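Local atomic coordinates of glucanase (PDB entry 5GY3), a protein that probably cleaves internal beta-1,4-glucosidic bonds in cellulose, lichenin and cereal beta-glucans as a family 8 glycosyl hydrolase. Residues Phe11-Pro14 / Asp15-Ile19. Residues are numbered along the deposited sequence; the frame is centred on the assembly and turned at random.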
ATOM      1  N   PHE A  11      16.999   3.210  -8.043  1.00 16.32           N
ATOM      2  CA  PHE A  11      15.636   3.589  -8.370  1.00 15.33           C
ATOM      3  C   PHE A  11      15.299   5.064  -8.204  1.00 15.19           C
ATOM      4  O   PHE A  11      14.234   5.482  -8.665  1.00 14.82           O
ATOM      5  CB  PHE A  11      14.647   2.766  -7.527  1.00 13.88           C
ATOM      6  CG  PHE A  11      14.886   1.295  -7.600  1.00 15.26           C
ATOM      7  CD1 PHE A  11      14.674   0.606  -8.790  1.00 14.66           C
ATOM      8  CD2 PHE A  11      15.357   0.599  -6.500  1.00 14.43           C
ATOM      9  CE1 PHE A  11      14.902  -0.758  -8.867  1.00 16.52           C
ATOM     10  CE2 PHE A  11      15.585  -0.763  -6.571  1.00 19.17           C
ATOM     11  CZ  PHE A  11      15.349  -1.444  -7.765  1.00 17.76           C
ATOM     12  N   MET A  12      16.141   5.869  -7.571  1.00 15.50           N
ATOM     13  CA  MET A  12      15.809   7.276  -7.377  1.00 15.29           C
ATOM     14  C   MET A  12      16.587   8.150  -8.358  1.00 18.14           C
ATOM     15  O   MET A  12      17.818   8.076  -8.423  1.00 17.36           O
ATOM     16  CB  MET A  12      16.081   7.720  -5.939  1.00 14.42           C
ATOM     17  CG  MET A  12      15.587   9.127  -5.656  1.00 14.31           C
ATOM     18  SD  MET A  12      15.903   9.626  -3.942  1.00 17.10           S
ATOM     19  CE  MET A  12      15.352  11.330  -4.006  1.00 15.73           C
ATOM     20  N   MET A  13      15.863   8.973  -9.117  1.00 15.12           N
ATOM     21  CA  MET A  13      16.445   9.924 -10.054  1.00 19.88           C
ATOM     22  C   MET A  13      16.806  11.213  -9.336  1.00 23.74           C
ATOM     23  O   MET A  13      16.237  11.537  -8.289  1.00 18.45           O
ATOM     24  CB  MET A  13      15.466  10.232 -11.189  1.00 23.06           C
ATOM     25  CG  MET A  13      15.225   9.104 -12.187  1.00 21.53           C
ATOM     26  SD  MET A  13      16.732   8.416 -12.905  1.00 33.00           S
ATOM     27  CE  MET A  13      16.873   6.879 -12.004  1.00 26.92           C
ATOM     28  N   PRO A  14      17.753  11.979  -9.881  1.00 24.77           N
ATOM     29  CA  PRO A  14      18.152  13.229  -9.209  1.00 22.69           C
ATOM     30  C   PRO A  14      17.020  14.236  -9.072  1.00 23.74           C
ATOM     31  O   PRO A  14      17.071  15.079  -8.163  1.00 20.84           O
ATOM     32  CB  PRO A  14      19.292  13.760 -10.094  1.00 26.19           C
ATOM     33  CG  PRO A  14      19.219  12.965 -11.377  1.00 30.24           C
ATOM     34  CD  PRO A  14      18.633  11.644 -11.012  1.00 24.63           C
ATOM     35  N   ASP A  15      15.987  14.163  -9.918  1.00 24.29           N
ATOM     36  CA  ASP A  15      14.850  15.068  -9.793  1.00 21.36           C
ATOM     37  C   ASP A  15      13.864  14.642  -8.711  1.00 18.47           C
ATOM     38  O   ASP A  15      12.882  15.358  -8.491  1.00 17.66           O
ATOM     39  CB  ASP A  15      14.112  15.219 -11.134  1.00 17.59           C
ATOM     40  CG  ASP A  15      13.542  13.902 -11.671  1.00 22.76           C
ATOM     41  OD1 ASP A  15      13.649  12.853 -11.000  1.00 21.73           O
ATOM     42  OD2 ASP A  15      12.962  13.929 -12.780  1.00 27.08           O
ATOM     43  N   GLY A  16      14.107  13.522  -8.027  1.00 19.20           N
ATOM     44  CA  GLY A  16      13.222  13.042  -6.984  1.00 16.57           C
ATOM     45  C   GLY A  16      12.245  11.955  -7.393  1.00 18.07           C
ATOM     46  O   GLY A  16      11.452  11.520  -6.547  1.00 17.33           O
ATOM     47  N   ARG A  17      12.267  11.504  -8.652  1.00 14.09           N
ATOM     48  CA  ARG A  17      11.416  10.395  -9.080  1.00 14.04           C
ATOM     49  C   ARG A  17      11.966   9.059  -8.606  1.00 18.64           C
ATOM     50  O   ARG A  17      13.181   8.831  -8.628  1.00 17.41           O
ATOM     51  CB  ARG A  17      11.292  10.350 -10.609  1.00 17.59           C
ATOM     52  CG  ARG A  17      10.507  11.468 -11.214  1.00 19.44           C
ATOM     53  CD  ARG A  17      10.436  11.378 -12.749  1.00 22.70           C
ATOM     54  NE  ARG A  17      11.732  11.659 -13.366  1.00 23.90           N
ATOM     55  CZ  ARG A  17      12.365  10.846 -14.207  1.00 26.04           C
ATOM     56  NH1 ARG A  17      11.817   9.696 -14.574  1.00 26.08           N
ATOM     57  NH2 ARG A  17      13.543  11.196 -14.696  1.00 23.80           N
ATOM     58  N   ILE A  18      11.059   8.167  -8.187  1.00 12.21           N
ATOM     59  CA  ILE A  18      11.356   6.748  -8.006  1.00 12.00           C
ATOM     60  C   ILE A  18      10.915   6.026  -9.268  1.00 17.14           C
ATOM     61  O   ILE A  18       9.789   6.227  -9.746  1.00 14.38           O
ATOM     62  CB  ILE A  18      10.641   6.169  -6.774  1.00 13.44           C
ATOM     63  CG1 ILE A  18      11.206   6.797  -5.503  1.00 11.76           C
ATOM     64  CG2 ILE A  18      10.800   4.645  -6.729  1.00 13.44           C
ATOM     65  CD1 ILE A  18      12.595   6.312  -5.126  1.00 12.63           C
ATOM     66  N   ILE A  19      11.795   5.193  -9.811  1.00 12.89           N
ATOM     67  CA  ILE A  19      11.611   4.604 -11.132  1.00 17.67           C
ATOM     68  C   ILE A  19      11.268   3.133 -10.969  1.00 18.04           C
ATOM     69  O   ILE A  19      12.041   2.367 -10.378  1.00 17.97           O
ATOM     70  CB  ILE A  19      12.869   4.781 -11.996  1.00 19.08           C
ATOM     71  CG1 ILE A  19      13.157   6.261 -12.216  1.00 23.88           C
ATOM     72  CG2 ILE A  19      12.688   4.113 -13.309  1.00 31.07           C
ATOM     73  CD1 ILE A  19      12.004   7.023 -12.794  1.00 21.95           C
TER
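With chi1 at -71°, M13 sets its CG beside its own backbone N, and from there CG lies over one face of the R17 guanidinium, near its rim, 3.7 Å from NH2. R17 is brought round by a bend at chi3 (-70°), which turns NE onto D15. I19 CG1 meets M13 CG at 3.5 Å, the two side chains crossing at about a right angle. The backbone here is a tight hairpin-like reversal just after helix 2-11: a type I turn from M13 to G16, closed by G16 N to M13 O at 2.9 Å, then a single bridge pairing M12 with I18. Around that bridge M13 N donates almost straight to R17 O (2.7 Å), and I19 N to F11 O. D15 uses both oxygens on R17: OD1 takes R17 N in an Asx turn, while the syn lone pair of OD2 receives R17 NE at 2.6 Å, in the guanidinium plane, as a salt bridge that should fix the rotation of that plane against M13 CG. Elsewhere, M12 CB packs on I18 CD1 at 3.8 Å, and both residues rest on L51 of helix 45-59. Q32 anchors the returning segment 15-19, bonding G16 O and I18 N through its side-chain amide.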